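Local coordinates for membrane lipoprotein family protein (PDB 4PEV) that binds adenosine and, as the solute-binding protein of an ABC transporter in the BMP lipoprotein family, probably hands nucleosides to a membrane permease, at residues Ser54-Phe59 with Asp113-Val118; Val129-Pro134 with Glu147-Val152; Leu156-Glu161 with Ile321-Leu326; Ala163-Ile168 with Arg379-Leu384; Glu337-Phe342 with Lys360-Val365. All coordinates share one frame; numbering follows the deposited sequence.

Contact 1: Ser54-Phe59 with Asp113-Val118; sequences SVLVLF and DLIVLV
Leu56 and Leu58 join Val116 and its neighbours through the backbone of a parallel strand pair inside the six-stranded sheet of one lobe, as in the periplasmic-binding-protein fold. Leu56 N donates to Leu114 O (3.1 Å) while Val116 N donates to Leu56 O (2.7 Å, 173° at the hydrogen). Leu58 N reaches Val116 O at 2.8 Å through a more bent bond (145°), and Val118 N returns to Leu58 O at 3.0 Å. At the start Asp113 adds a side-chain link: Ser54 N meets the anti side of Asp113 OD2 at 2.8 Å. Asp113 CG, anti to its own carbonyl carbon (chi1 -57°), lies beside the backbone N, which bonds Ser54 O. On one face Val57 CG1 lies 3.8 Å from Val118 CG2, and CD1 of Phe59 rests near Val118 CB; Val57 CG1 also sits over the Phe59 ring, displaced toward its rim. On the other, Leu58 CD2 runs beside Leu117 CD2 (3.7 Å). Helix 69-84 lies on the face of Val57, Val116 and Val118, where Val118 touches the adenosine-binding Asn70; helix 99-108 covers that of Leu56, Leu58, Ile115 and Leu117. Strand 87-91 pairs beyond strand 54-59, strand 137-141 beyond strand 114-118.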
# COMPACT_ATOMS: atom_id res chain seq x y z
N SER C 54 -10.94 -8.61 -24.16
CA SER C 54 -11.33 -9.44 -23.04
C SER C 54 -10.17 -9.55 -22.05
O SER C 54 -9.05 -9.88 -22.44
CB SER C 54 -11.68 -10.81 -23.60
OG SER C 54 -11.89 -11.73 -22.57
N VAL C 55 -10.44 -9.27 -20.78
CA VAL C 55 -9.39 -9.22 -19.77
C VAL C 55 -9.79 -10.06 -18.57
O VAL C 55 -10.96 -10.08 -18.18
CB VAL C 55 -9.09 -7.78 -19.30
CG1 VAL C 55 -7.99 -7.76 -18.25
CG2 VAL C 55 -8.66 -6.90 -20.46
N LEU C 56 -8.81 -10.77 -18.01
CA LEU C 56 -8.99 -11.52 -16.79
C LEU C 56 -8.16 -10.85 -15.72
O LEU C 56 -6.96 -10.62 -15.91
CB LEU C 56 -8.53 -12.97 -16.96
CG LEU C 56 -8.71 -13.87 -15.74
CD1 LEU C 56 -10.18 -14.08 -15.38
CD2 LEU C 56 -8.04 -15.20 -15.98
N VAL C 57 -8.81 -10.51 -14.61
CA VAL C 57 -8.13 -9.97 -13.45
C VAL C 57 -8.14 -11.05 -12.41
O VAL C 57 -9.21 -11.54 -12.00
CB VAL C 57 -8.80 -8.73 -12.89
CG1 VAL C 57 -8.04 -8.26 -11.64
CG2 VAL C 57 -8.84 -7.63 -13.94
N LEU C 58 -6.95 -11.42 -11.98
CA LEU C 58 -6.73 -12.64 -11.26
C LEU C 58 -6.09 -12.23 -9.95
O LEU C 58 -4.93 -11.84 -9.91
CB LEU C 58 -5.85 -13.54 -12.13
CG LEU C 58 -5.80 -15.07 -12.00
CD1 LEU C 58 -7.08 -15.70 -11.48
CD2 LEU C 58 -5.41 -15.68 -13.33
N PHE C 59 -6.88 -12.26 -8.89
CA PHE C 59 -6.42 -11.86 -7.58
C PHE C 59 -5.57 -12.93 -6.93
O PHE C 59 -5.56 -14.11 -7.31
CB PHE C 59 -7.60 -11.48 -6.67
CG PHE C 59 -8.37 -10.28 -7.14
CD1 PHE C 59 -7.77 -9.02 -7.19
CD2 PHE C 59 -9.70 -10.40 -7.55
CE1 PHE C 59 -8.48 -7.90 -7.64
CE2 PHE C 59 -10.42 -9.30 -7.99
CZ PHE C 59 -9.81 -8.05 -8.04
N ASP C 113 -7.29 -11.59 -24.01
CA ASP C 113 -6.25 -10.84 -24.67
C ASP C 113 -5.15 -10.46 -23.68
O ASP C 113 -3.97 -10.45 -24.02
CB ASP C 113 -6.86 -9.61 -25.34
CG ASP C 113 -7.97 -9.98 -26.33
OD1 ASP C 113 -7.67 -10.36 -27.49
OD2 ASP C 113 -9.15 -9.93 -25.93
N LEU C 114 -5.54 -10.20 -22.44
CA LEU C 114 -4.60 -9.89 -21.35
C LEU C 114 -5.05 -10.63 -20.08
O LEU C 114 -6.25 -10.72 -19.77
CB LEU C 114 -4.57 -8.38 -21.09
CG LEU C 114 -3.59 -7.81 -20.04
CD1 LEU C 114 -2.14 -8.00 -20.45
CD2 LEU C 114 -3.88 -6.34 -19.80
N ILE C 115 -4.07 -11.17 -19.36
CA ILE C 115 -4.31 -11.70 -18.04
C ILE C 115 -3.58 -10.78 -17.07
O ILE C 115 -2.36 -10.60 -17.19
CB ILE C 115 -3.86 -13.17 -17.92
CG1 ILE C 115 -4.70 -14.05 -18.86
CG2 ILE C 115 -4.01 -13.66 -16.48
CD1 ILE C 115 -4.28 -15.50 -18.88
N VAL C 116 -4.33 -10.19 -16.15
CA VAL C 116 -3.78 -9.27 -15.17
C VAL C 116 -3.64 -9.99 -13.84
O VAL C 116 -4.60 -10.53 -13.31
CB VAL C 116 -4.68 -8.04 -14.98
CG1 VAL C 116 -4.13 -7.14 -13.89
CG2 VAL C 116 -4.80 -7.28 -16.29
N LEU C 117 -2.43 -9.97 -13.30
CA LEU C 117 -2.12 -10.75 -12.11
C LEU C 117 -1.81 -9.82 -10.94
O LEU C 117 -0.77 -9.15 -10.91
CB LEU C 117 -0.95 -11.69 -12.41
CG LEU C 117 -1.22 -12.69 -13.54
CD1 LEU C 117 0.05 -13.40 -13.94
CD2 LEU C 117 -2.30 -13.69 -13.16
N VAL C 118 -2.72 -9.81 -9.97
CA VAL C 118 -2.70 -8.82 -8.89
C VAL C 118 -2.07 -9.38 -7.62
O VAL C 118 -2.77 -9.94 -6.76
CB VAL C 118 -4.13 -8.28 -8.59
CG1 VAL C 118 -4.13 -7.29 -7.43
CG2 VAL C 118 -4.72 -7.62 -9.82

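Contact 2: Val129-Pro134 with Glu147-Val152; sequences VAPRYP and ERYDNV
Asn151, Ala130 and Tyr149 carry this junction between a helix end and a loop. The Asn151 amide holds Ala130 O: ND2 donates at 3.1 Å with 158° at the hydrogen, the oxygen lying in the amide plane but the donor standing above the carbonyl plane. Tyr133 N reaches the same oxygen from the opposite face, so two N-H groups grip it near Pro131, whose nitrogen cannot make a helical bond. ND2 is also bonded to Gln136 O. With chi1 at 67°, Asn151 CG lies between its own N and carbonyl carbon, while CB is 3.3 Å from Pro134 O. Ala130 adds an apolar touch, CB to Val152 CG2 at 3.8 Å. The Tyr149 ring meets proline instead, CE1 3.8 Å from Pro131 CD, and its hydroxyl donates to Glu147 OE1 at 2.6 Å. Tyr149 opens a type I turn to Val152, which starts strand 152-157. The loop thus packs on the C-terminal end of helix 123-132, beside strand 137-141, with helix 99-108 flanking the helix through Val129 and Tyr133.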
# COMPACT_ATOMS: atom_id res chain seq x y z
N VAL C 129 4.69 -20.41 -16.08
CA VAL C 129 3.60 -20.49 -17.06
C VAL C 129 3.84 -19.64 -18.32
O VAL C 129 3.55 -20.10 -19.44
CB VAL C 129 2.26 -20.09 -16.42
CG1 VAL C 129 1.17 -19.94 -17.48
CG2 VAL C 129 1.83 -21.11 -15.38
N ALA C 130 4.35 -18.43 -18.12
CA ALA C 130 4.57 -17.48 -19.20
C ALA C 130 5.33 -18.04 -20.39
O ALA C 130 4.92 -17.80 -21.53
CB ALA C 130 5.26 -16.24 -18.68
N PRO C 131 6.45 -18.76 -20.17
CA PRO C 131 7.15 -19.28 -21.35
C PRO C 131 6.39 -20.37 -22.13
O PRO C 131 6.55 -20.44 -23.34
CB PRO C 131 8.48 -19.81 -20.78
CG PRO C 131 8.19 -20.08 -19.35
CD PRO C 131 7.22 -19.02 -18.93
N ARG C 132 5.58 -21.20 -21.47
CA ARG C 132 4.66 -22.13 -22.17
C ARG C 132 3.60 -21.49 -23.10
O ARG C 132 3.10 -22.17 -23.98
CB ARG C 132 3.88 -22.99 -21.18
CG ARG C 132 4.71 -23.85 -20.26
CD ARG C 132 3.79 -24.81 -19.53
NE ARG C 132 4.11 -24.85 -18.11
CZ ARG C 132 3.28 -25.28 -17.15
NH1 ARG C 132 2.05 -25.71 -17.45
NH2 ARG C 132 3.67 -25.27 -15.88
N TYR C 133 3.21 -20.24 -22.89
CA TYR C 133 2.19 -19.59 -23.75
C TYR C 133 2.70 -18.25 -24.25
O TYR C 133 2.21 -17.21 -23.85
CB TYR C 133 0.88 -19.38 -23.00
CG TYR C 133 0.32 -20.64 -22.39
CD1 TYR C 133 -0.49 -21.47 -23.13
CD2 TYR C 133 0.61 -20.99 -21.09
CE1 TYR C 133 -1.01 -22.63 -22.59
CE2 TYR C 133 0.10 -22.14 -20.53
CZ TYR C 133 -0.71 -22.95 -21.29
OH TYR C 133 -1.23 -24.10 -20.77
N PRO C 134 3.69 -18.26 -25.15
CA PRO C 134 4.41 -17.01 -25.43
C PRO C 134 3.57 -15.94 -26.13
O PRO C 134 3.97 -14.77 -26.16
CB PRO C 134 5.59 -17.46 -26.32
CG PRO C 134 5.56 -18.95 -26.36
CD PRO C 134 4.18 -19.38 -25.98
N GLU C 147 13.27 -13.47 -14.70
CA GLU C 147 13.79 -13.42 -16.07
C GLU C 147 13.05 -12.30 -16.78
O GLU C 147 12.26 -11.61 -16.16
CB GLU C 147 13.56 -14.77 -16.79
CG GLU C 147 13.96 -16.03 -16.00
CD GLU C 147 12.94 -16.46 -14.92
OE1 GLU C 147 11.74 -16.13 -15.03
OE2 GLU C 147 13.34 -17.14 -13.94
N ARG C 148 13.27 -12.10 -18.07
CA ARG C 148 12.50 -11.11 -18.82
C ARG C 148 11.91 -11.72 -20.09
O ARG C 148 12.64 -12.21 -20.93
CB ARG C 148 13.35 -9.90 -19.18
CG ARG C 148 12.53 -8.73 -19.70
CD ARG C 148 13.42 -7.59 -20.18
NE ARG C 148 12.65 -6.63 -20.97
CZ ARG C 148 13.17 -5.61 -21.66
NH1 ARG C 148 14.48 -5.40 -21.69
NH2 ARG C 148 12.37 -4.80 -22.34
N TYR C 149 10.58 -11.68 -20.20
CA TYR C 149 9.84 -12.28 -21.33
C TYR C 149 9.18 -11.19 -22.13
O TYR C 149 8.79 -10.17 -21.56
CB TYR C 149 8.73 -13.19 -20.81
CG TYR C 149 9.18 -14.20 -19.81
CD1 TYR C 149 9.57 -15.47 -20.22
CD2 TYR C 149 9.22 -13.90 -18.46
CE1 TYR C 149 10.00 -16.42 -19.31
CE2 TYR C 149 9.64 -14.84 -17.53
CZ TYR C 149 10.03 -16.11 -17.95
OH TYR C 149 10.45 -17.06 -17.04
N ASP C 150 8.98 -11.42 -23.42
CA ASP C 150 8.27 -10.44 -24.25
C ASP C 150 6.80 -10.35 -23.89
O ASP C 150 6.19 -9.31 -24.04
CB ASP C 150 8.38 -10.76 -25.74
CG ASP C 150 9.79 -11.06 -26.15
OD1 ASP C 150 10.70 -10.35 -25.67
OD2 ASP C 150 9.98 -12.01 -26.94
N ASN C 151 6.24 -11.45 -23.41
CA ASN C 151 4.81 -11.50 -23.12
C ASN C 151 4.46 -11.14 -21.67
O ASN C 151 3.34 -11.44 -21.21
CB ASN C 151 4.25 -12.88 -23.52
CG ASN C 151 4.79 -14.01 -22.66
OD1 ASN C 151 5.91 -13.95 -22.15
ND2 ASN C 151 3.99 -15.06 -22.50
N VAL C 152 5.39 -10.51 -20.95
CA VAL C 152 5.11 -10.11 -19.57
C VAL C 152 5.54 -8.68 -19.29
O VAL C 152 6.72 -8.35 -19.34
CB VAL C 152 5.80 -11.04 -18.57
CG1 VAL C 152 5.56 -10.55 -17.15
CG2 VAL C 152 5.28 -12.46 -18.72

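Contact 3: Leu156-Glu161 with Ile321-Leu326; sequences LFREQE and IVSLGL
Arg158 reaches from just past the end of strand 152-157 to Ser323 on the next strand. Its chain bends at chi3 (-64°), which places NE, and the guanidinium then lies with one face over Gly325 N and Leu324 C. Around its edge, NH1 donates to Ser323 OG (2.8 Å) and NE forms a salt bridge with Glu161 OE2 (2.6 Å), both near the group's plane; NH2 forms a salt bridge with Glu328 OE1, which also accepts from Gly325 N, serving two neighbouring donors. Glu161 is extended beyond CG, and OE1 accepts from Leu326 N at 3.0 Å, nearly in line with its C-O bond. Phe157 turns its CG beside the backbone N (chi1 -65°), and CD2 rests 3.7 Å from Leu324 CB. The backbones pair in parallel: Leu324 N to Leu156 O, Arg158 N to Leu324 O, both 2.9 Å. Strand 320-324 thereby edges the six-stranded sheet. Here the chain passes from that sheet into helix 159-181 toward the second one, while helix 375-389 packs on Glu161 and Leu326 through Ile388.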
# COMPACT_ATOMS: atom_id res chain seq x y z
N LEU C 156 6.15 -2.63 -10.93
CA LEU C 156 6.72 -2.61 -9.59
C LEU C 156 6.60 -1.23 -9.04
O LEU C 156 6.68 -0.26 -9.80
CB LEU C 156 8.22 -2.91 -9.64
CG LEU C 156 8.61 -4.37 -9.70
CD1 LEU C 156 10.08 -4.45 -10.10
CD2 LEU C 156 8.35 -5.04 -8.36
N PHE C 157 6.43 -1.12 -7.72
CA PHE C 157 6.45 0.18 -7.06
C PHE C 157 7.69 0.30 -6.20
O PHE C 157 8.30 -0.70 -5.81
CB PHE C 157 5.19 0.40 -6.24
CG PHE C 157 3.93 0.45 -7.05
CD1 PHE C 157 3.27 -0.71 -7.42
CD2 PHE C 157 3.40 1.67 -7.43
CE1 PHE C 157 2.11 -0.66 -8.17
CE2 PHE C 157 2.23 1.73 -8.18
CZ PHE C 157 1.59 0.56 -8.55
N ARG C 158 8.07 1.54 -5.91
CA ARG C 158 9.19 1.80 -5.02
C ARG C 158 8.59 2.26 -3.68
O ARG C 158 8.55 3.46 -3.38
CB ARG C 158 10.12 2.85 -5.64
CG ARG C 158 10.75 2.42 -6.97
CD ARG C 158 11.81 3.43 -7.44
NE ARG C 158 11.21 4.73 -7.75
CZ ARG C 158 10.60 5.04 -8.89
NH1 ARG C 158 10.51 4.15 -9.88
NH2 ARG C 158 10.08 6.26 -9.05
N GLU C 159 8.13 1.28 -2.90
CA GLU C 159 7.36 1.53 -1.68
C GLU C 159 8.16 2.25 -0.60
O GLU C 159 7.59 2.92 0.25
CB GLU C 159 6.85 0.22 -1.08
CG GLU C 159 5.68 -0.40 -1.81
CD GLU C 159 6.07 -1.27 -2.99
OE1 GLU C 159 7.28 -1.43 -3.27
OE2 GLU C 159 5.16 -1.80 -3.65
N GLN C 160 9.47 2.11 -0.63
CA GLN C 160 10.33 2.85 0.29
C GLN C 160 10.00 4.34 0.22
O GLN C 160 9.97 5.05 1.25
CB GLN C 160 11.81 2.63 -0.04
CG GLN C 160 12.25 1.17 -0.17
CD GLN C 160 12.48 0.72 -1.61
OE1 GLN C 160 11.69 0.99 -2.51
NE2 GLN C 160 13.59 0.02 -1.83
N GLU C 161 9.73 4.81 -0.99
CA GLU C 161 9.59 6.23 -1.22
C GLU C 161 8.41 6.77 -0.42
O GLU C 161 8.59 7.66 0.41
CB GLU C 161 9.48 6.53 -2.73
CG GLU C 161 10.72 6.12 -3.52
CD GLU C 161 10.75 6.59 -4.98
OE1 GLU C 161 9.85 7.33 -5.43
OE2 GLU C 161 11.71 6.22 -5.69
N ILE C 321 9.80 -4.34 -17.26
CA ILE C 321 9.51 -3.71 -15.98
C ILE C 321 9.14 -2.23 -16.10
O ILE C 321 9.77 -1.49 -16.82
CB ILE C 321 10.72 -3.82 -15.02
CG1 ILE C 321 11.06 -5.30 -14.79
CG2 ILE C 321 10.47 -3.08 -13.70
CD1 ILE C 321 12.22 -5.53 -13.84
N VAL C 322 8.11 -1.82 -15.36
CA VAL C 322 7.70 -0.42 -15.25
C VAL C 322 7.70 -0.07 -13.76
O VAL C 322 6.86 -0.56 -13.01
CB VAL C 322 6.28 -0.18 -15.84
CG1 VAL C 322 5.88 1.27 -15.71
CG2 VAL C 322 6.22 -0.63 -17.29
N SER C 323 8.66 0.76 -13.35
CA SER C 323 8.88 1.11 -11.95
C SER C 323 8.20 2.45 -11.63
O SER C 323 8.36 3.43 -12.37
CB SER C 323 10.39 1.16 -11.64
OG SER C 323 10.68 1.36 -10.26
N LEU C 324 7.47 2.48 -10.52
CA LEU C 324 6.58 3.58 -10.18
C LEU C 324 6.76 4.07 -8.73
O LEU C 324 6.73 3.28 -7.78
CB LEU C 324 5.14 3.15 -10.40
CG LEU C 324 4.82 2.73 -11.83
CD1 LEU C 324 3.36 2.31 -11.93
CD2 LEU C 324 5.11 3.86 -12.80
N GLY C 325 6.93 5.38 -8.60
CA GLY C 325 7.21 6.03 -7.33
C GLY C 325 6.66 7.44 -7.37
O GLY C 325 5.81 7.76 -8.20
N LEU C 326 7.16 8.29 -6.47
CA LEU C 326 6.67 9.67 -6.33
C LEU C 326 6.81 10.41 -7.64
O LEU C 326 5.88 11.07 -8.05
CB LEU C 326 7.43 10.43 -5.24
CG LEU C 326 7.45 9.79 -3.85
CD1 LEU C 326 8.48 10.44 -2.93
CD2 LEU C 326 6.06 9.83 -3.22

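Contact 4: Ala163-Ile168 with Arg379-Leu384; sequences ASLVGI and RLVEEL
Ile168, Leu165 and Leu384 form the apolar heart of an antiparallel helix pair, with the segments' axes 9.4 Å apart and their directions at 159°. No hydrogen bond crosses it; the contact is aliphatic. Ile168 works with both branches: CG2, anti to the backbone N, touches Leu380 CB at 3.9 Å and Val381 CG2 at 4.1 Å, while CD1 turns to Leu384. Leu165 contributes CD2, which sits 4.1 Å from Leu384 CB and also lies against the backbone at Val381 O (3.8 Å). One residue of helix 375-389, Leu384, is therefore met by successive turns of helix 159-181. Ser164 is the one polar side chain among those that touch. With chi1 at 66° its OG lies between its own N and carbonyl carbon, and it is hydrogen-bonded back to Glu161 O and Gln160 O in the preceding turn. Tyrosines of helix 196-214 close the sides, Tyr211 on Ile168 and Tyr207 on Ser164. The Leu384 CD2 methyl is shared by Ser164 and Ile168, one turn apart, lying 3.6 Å from Ser164 OG and 3.5 Å from Ile168 CD1.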
# COMPACT_ATOMS: atom_id res chain seq x y z
N ALA C 163 6.45 5.12 1.97
CA ALA C 163 6.47 4.71 3.37
C ALA C 163 7.39 5.59 4.22
O ALA C 163 7.09 5.86 5.39
CB ALA C 163 6.92 3.26 3.49
N SER C 164 8.51 6.02 3.65
CA SER C 164 9.41 6.94 4.33
C SER C 164 8.70 8.24 4.65
O SER C 164 8.92 8.80 5.72
CB SER C 164 10.69 7.20 3.51
OG SER C 164 10.45 7.90 2.30
N LEU C 165 7.87 8.74 3.74
CA LEU C 165 7.13 9.97 4.02
C LEU C 165 6.17 9.73 5.17
O LEU C 165 6.01 10.58 6.04
CB LEU C 165 6.35 10.43 2.80
CG LEU C 165 7.21 10.71 1.58
CD1 LEU C 165 6.36 11.24 0.43
CD2 LEU C 165 8.30 11.71 1.92
N VAL C 166 5.54 8.56 5.16
CA VAL C 166 4.62 8.15 6.20
C VAL C 166 5.36 8.00 7.53
O VAL C 166 4.85 8.40 8.57
CB VAL C 166 3.90 6.84 5.78
CG1 VAL C 166 3.31 6.11 6.98
CG2 VAL C 166 2.81 7.15 4.75
N GLY C 167 6.57 7.44 7.49
CA GLY C 167 7.38 7.26 8.69
C GLY C 167 7.63 8.57 9.40
O GLY C 167 7.48 8.66 10.62
N ILE C 168 8.00 9.59 8.63
CA ILE C 168 8.22 10.94 9.14
C ILE C 168 6.96 11.44 9.83
O ILE C 168 7.02 11.95 10.94
CB ILE C 168 8.63 11.92 8.02
CG1 ILE C 168 10.09 11.69 7.64
CG2 ILE C 168 8.47 13.37 8.43
CD1 ILE C 168 10.41 12.20 6.26
N ARG C 379 7.56 20.09 6.73
CA ARG C 379 8.82 20.64 6.25
C ARG C 379 9.73 19.46 5.93
O ARG C 379 10.28 19.38 4.83
CB ARG C 379 9.42 21.54 7.36
CG ARG C 379 10.45 22.59 6.96
CD ARG C 379 11.25 23.08 8.18
NE ARG C 379 12.36 22.15 8.53
CZ ARG C 379 12.59 21.59 9.72
NH1 ARG C 379 11.82 21.84 10.78
NH2 ARG C 379 13.63 20.77 9.88
N LEU C 380 9.84 18.53 6.87
CA LEU C 380 10.62 17.29 6.66
C LEU C 380 10.06 16.36 5.58
O LEU C 380 10.85 15.76 4.84
CB LEU C 380 10.74 16.51 7.97
CG LEU C 380 11.60 17.21 9.02
CD1 LEU C 380 11.41 16.56 10.39
CD2 LEU C 380 13.07 17.21 8.62
N VAL C 381 8.73 16.22 5.50
CA VAL C 381 8.09 15.50 4.38
C VAL C 381 8.59 16.07 3.07
O VAL C 381 9.14 15.35 2.25
CB VAL C 381 6.54 15.63 4.40
CG1 VAL C 381 5.93 15.22 3.05
CG2 VAL C 381 5.94 14.79 5.52
N GLU C 382 8.39 17.38 2.90
CA GLU C 382 8.78 18.09 1.68
C GLU C 382 10.30 17.99 1.38
O GLU C 382 10.70 17.86 0.23
CB GLU C 382 8.33 19.56 1.78
CG GLU C 382 8.55 20.38 0.52
CD GLU C 382 8.02 19.69 -0.74
OE1 GLU C 382 6.79 19.48 -0.84
OE2 GLU C 382 8.84 19.35 -1.63
N GLU C 383 11.12 18.02 2.42
CA GLU C 383 12.56 17.95 2.24
C GLU C 383 13.00 16.56 1.83
O GLU C 383 14.08 16.41 1.29
CB GLU C 383 13.27 18.40 3.52
CG GLU C 383 14.72 17.93 3.74
CD GLU C 383 15.24 18.32 5.13
OE1 GLU C 383 15.16 19.53 5.46
OE2 GLU C 383 15.70 17.43 5.89
N LEU C 384 12.19 15.53 2.10
CA LEU C 384 12.54 14.18 1.68
C LEU C 384 11.92 13.85 0.32
O LEU C 384 12.57 13.26 -0.54
CB LEU C 384 12.11 13.15 2.71
CG LEU C 384 12.50 11.69 2.40
CD1 LEU C 384 13.98 11.56 2.04
CD2 LEU C 384 12.15 10.77 3.57

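Contact 5: Glu337-Phe342 with Lys360-Val365; sequences EIIRYF and KVVEIV
Arg340 NH1 forms a salt bridge with Glu359, one residue ahead of Lys360-Val365, and on its way the arginine lies against Val362. Its CG is anti to the backbone N (chi1 -171°) and the chain bends further out; CB is 3.8 Å from Val362 CG2, and NH1 itself passes 4.0 Å from that methyl. The arginine's CB and NH1 thus flank the Val362 methyl at the edge of the contact. No hydrogen bond joins the two segments directly. Ile339, one residue back, fills the middle. Its CG2 branch, anti to the backbone N, touches two successive valines, 3.8 Å from Val361 CG1 and 3.9 Å from Val362 CG2. CG1, anti to the carbonyl carbon, carries CD1 toward Val365 CG1 at 4.3 Å. Val362 CG2 is consequently shared by Ile339 and Arg340, and one isoleucine contacts residues of two turns of the facing helix. The segments run 9.1 Å apart between axes, with N-to-C directions at 140°, an oblique antiparallel packing of consecutive helices. Met366 and Arg369, further along helix 358-372, extend the packing on Ile339, and the loop residue Glu286 touches both Ile339 and Val365. Tyr341 and Phe342 of helix 336-348 turn instead to helix 69-84, meeting Leu75 and Met72.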
# COMPACT_ATOMS: atom_id res chain seq x y z
N GLU C 337 -8.73 16.37 -2.46
CA GLU C 337 -9.55 15.86 -3.55
C GLU C 337 -9.59 14.33 -3.58
O GLU C 337 -10.64 13.74 -3.80
CB GLU C 337 -9.10 16.46 -4.89
CG GLU C 337 -8.04 15.68 -5.65
CD GLU C 337 -7.97 16.09 -7.11
OE1 GLU C 337 -7.76 17.29 -7.38
OE2 GLU C 337 -8.13 15.21 -7.99
N ILE C 338 -8.44 13.71 -3.31
CA ILE C 338 -8.31 12.25 -3.30
C ILE C 338 -9.19 11.68 -2.17
O ILE C 338 -9.88 10.67 -2.34
CB ILE C 338 -6.85 11.76 -3.10
CG1 ILE C 338 -5.81 12.57 -3.93
CG2 ILE C 338 -6.74 10.28 -3.42
CD1 ILE C 338 -5.49 12.05 -5.32
N ILE C 339 -9.18 12.35 -1.02
CA ILE C 339 -9.98 11.96 0.13
C ILE C 339 -11.47 12.00 -0.19
O ILE C 339 -12.20 11.07 0.15
CB ILE C 339 -9.72 12.88 1.34
CG1 ILE C 339 -8.33 12.62 1.90
CG2 ILE C 339 -10.73 12.65 2.46
CD1 ILE C 339 -7.83 13.69 2.84
N ARG C 340 -11.90 13.07 -0.85
CA ARG C 340 -13.30 13.25 -1.20
C ARG C 340 -13.69 12.25 -2.29
O ARG C 340 -14.79 11.72 -2.26
CB ARG C 340 -13.58 14.69 -1.64
CG ARG C 340 -15.07 15.00 -1.82
CD ARG C 340 -15.36 16.47 -2.17
NE ARG C 340 -14.16 17.22 -2.55
CZ ARG C 340 -13.60 18.22 -1.85
NH1 ARG C 340 -14.13 18.62 -0.69
NH2 ARG C 340 -12.50 18.82 -2.31
N TYR C 341 -12.79 11.97 -3.23
CA TYR C 341 -13.09 11.04 -4.32
C TYR C 341 -13.46 9.64 -3.86
O TYR C 341 -14.43 9.04 -4.35
CB TYR C 341 -11.89 10.96 -5.24
CG TYR C 341 -11.97 9.89 -6.30
CD1 TYR C 341 -12.70 10.08 -7.46
CD2 TYR C 341 -11.27 8.69 -6.15
CE1 TYR C 341 -12.75 9.10 -8.45
CE2 TYR C 341 -11.30 7.72 -7.12
CZ TYR C 341 -12.05 7.92 -8.27
OH TYR C 341 -12.07 6.94 -9.23
N PHE C 342 -12.68 9.12 -2.91
CA PHE C 342 -12.92 7.79 -2.37
C PHE C 342 -14.07 7.81 -1.43
O PHE C 342 -14.77 6.82 -1.30
CB PHE C 342 -11.69 7.23 -1.68
CG PHE C 342 -10.65 6.79 -2.65
CD1 PHE C 342 -10.81 5.60 -3.33
CD2 PHE C 342 -9.56 7.59 -2.93
CE1 PHE C 342 -9.87 5.20 -4.27
CE2 PHE C 342 -8.61 7.20 -3.85
CZ PHE C 342 -8.77 6.00 -4.52
N LYS C 360 -18.11 16.26 4.63
CA LYS C 360 -17.85 16.18 6.06
C LYS C 360 -16.59 15.35 6.38
O LYS C 360 -15.86 15.66 7.31
CB LYS C 360 -19.09 15.67 6.82
CG LYS C 360 -19.00 15.64 8.35
CD LYS C 360 -18.39 16.91 8.97
CE LYS C 360 -19.42 17.87 9.57
NZ LYS C 360 -19.73 17.52 10.99
N VAL C 361 -16.31 14.31 5.59
CA VAL C 361 -15.10 13.51 5.79
C VAL C 361 -13.84 14.35 5.62
O VAL C 361 -12.91 14.22 6.40
CB VAL C 361 -15.03 12.30 4.82
CG1 VAL C 361 -13.62 11.72 4.73
CG2 VAL C 361 -16.01 11.21 5.26
N VAL C 362 -13.80 15.20 4.61
CA VAL C 362 -12.63 16.04 4.39
C VAL C 362 -12.46 17.05 5.52
O VAL C 362 -11.35 17.22 6.04
CB VAL C 362 -12.71 16.80 3.06
CG1 VAL C 362 -11.47 17.67 2.86
CG2 VAL C 362 -12.83 15.83 1.90
N GLU C 363 -13.54 17.73 5.90
CA GLU C 363 -13.45 18.72 6.98
C GLU C 363 -12.81 18.14 8.23
O GLU C 363 -11.94 18.77 8.85
CB GLU C 363 -14.83 19.29 7.33
CG GLU C 363 -15.39 20.24 6.28
CD GLU C 363 -16.88 20.51 6.46
OE1 GLU C 363 -17.43 20.22 7.56
OE2 GLU C 363 -17.51 21.01 5.50
N ILE C 364 -13.20 16.92 8.58
CA ILE C 364 -12.72 16.27 9.79
C ILE C 364 -11.26 15.87 9.70
O ILE C 364 -10.54 15.99 10.67
CB ILE C 364 -13.55 15.03 10.17
CG1 ILE C 364 -15.01 15.40 10.42
CG2 ILE C 364 -12.95 14.36 11.41
CD1 ILE C 364 -15.90 14.22 10.72
N VAL C 365 -10.81 15.37 8.56
CA VAL C 365 -9.41 14.96 8.46
C VAL C 365 -8.51 16.19 8.54
O VAL C 365 -7.51 16.19 9.25
CB VAL C 365 -9.11 14.18 7.17
CG1 VAL C 365 -7.63 13.82 7.11
CG2 VAL C 365 -9.96 12.92 7.07

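In the fold
Contacts 1 and 3 lie in the same parallel sheet, their centres 21 Å apart, and both come near bound adenosine: the Phe59 side chain is about 6 Å from it and that of Phe157 about 7 Å. Phe157 also neighbours the adenosine-binding residues Asp142 and Lys299. Contact 2 sits farther out, 15 Å from contact 1 between centres, and its second segment is followed closely in sequence by the first segment of contact 3. Contacts 3 and 4 share helix 159-181 and meet where Leu326 CD2 lies 3.9 Å from Leu165 CD1. Contact 5 is nested within the chain loop that contact 4 closes, 21 Å away between centres. Contacts 2, 4 and 5 lie away from the adenosine-binding residues.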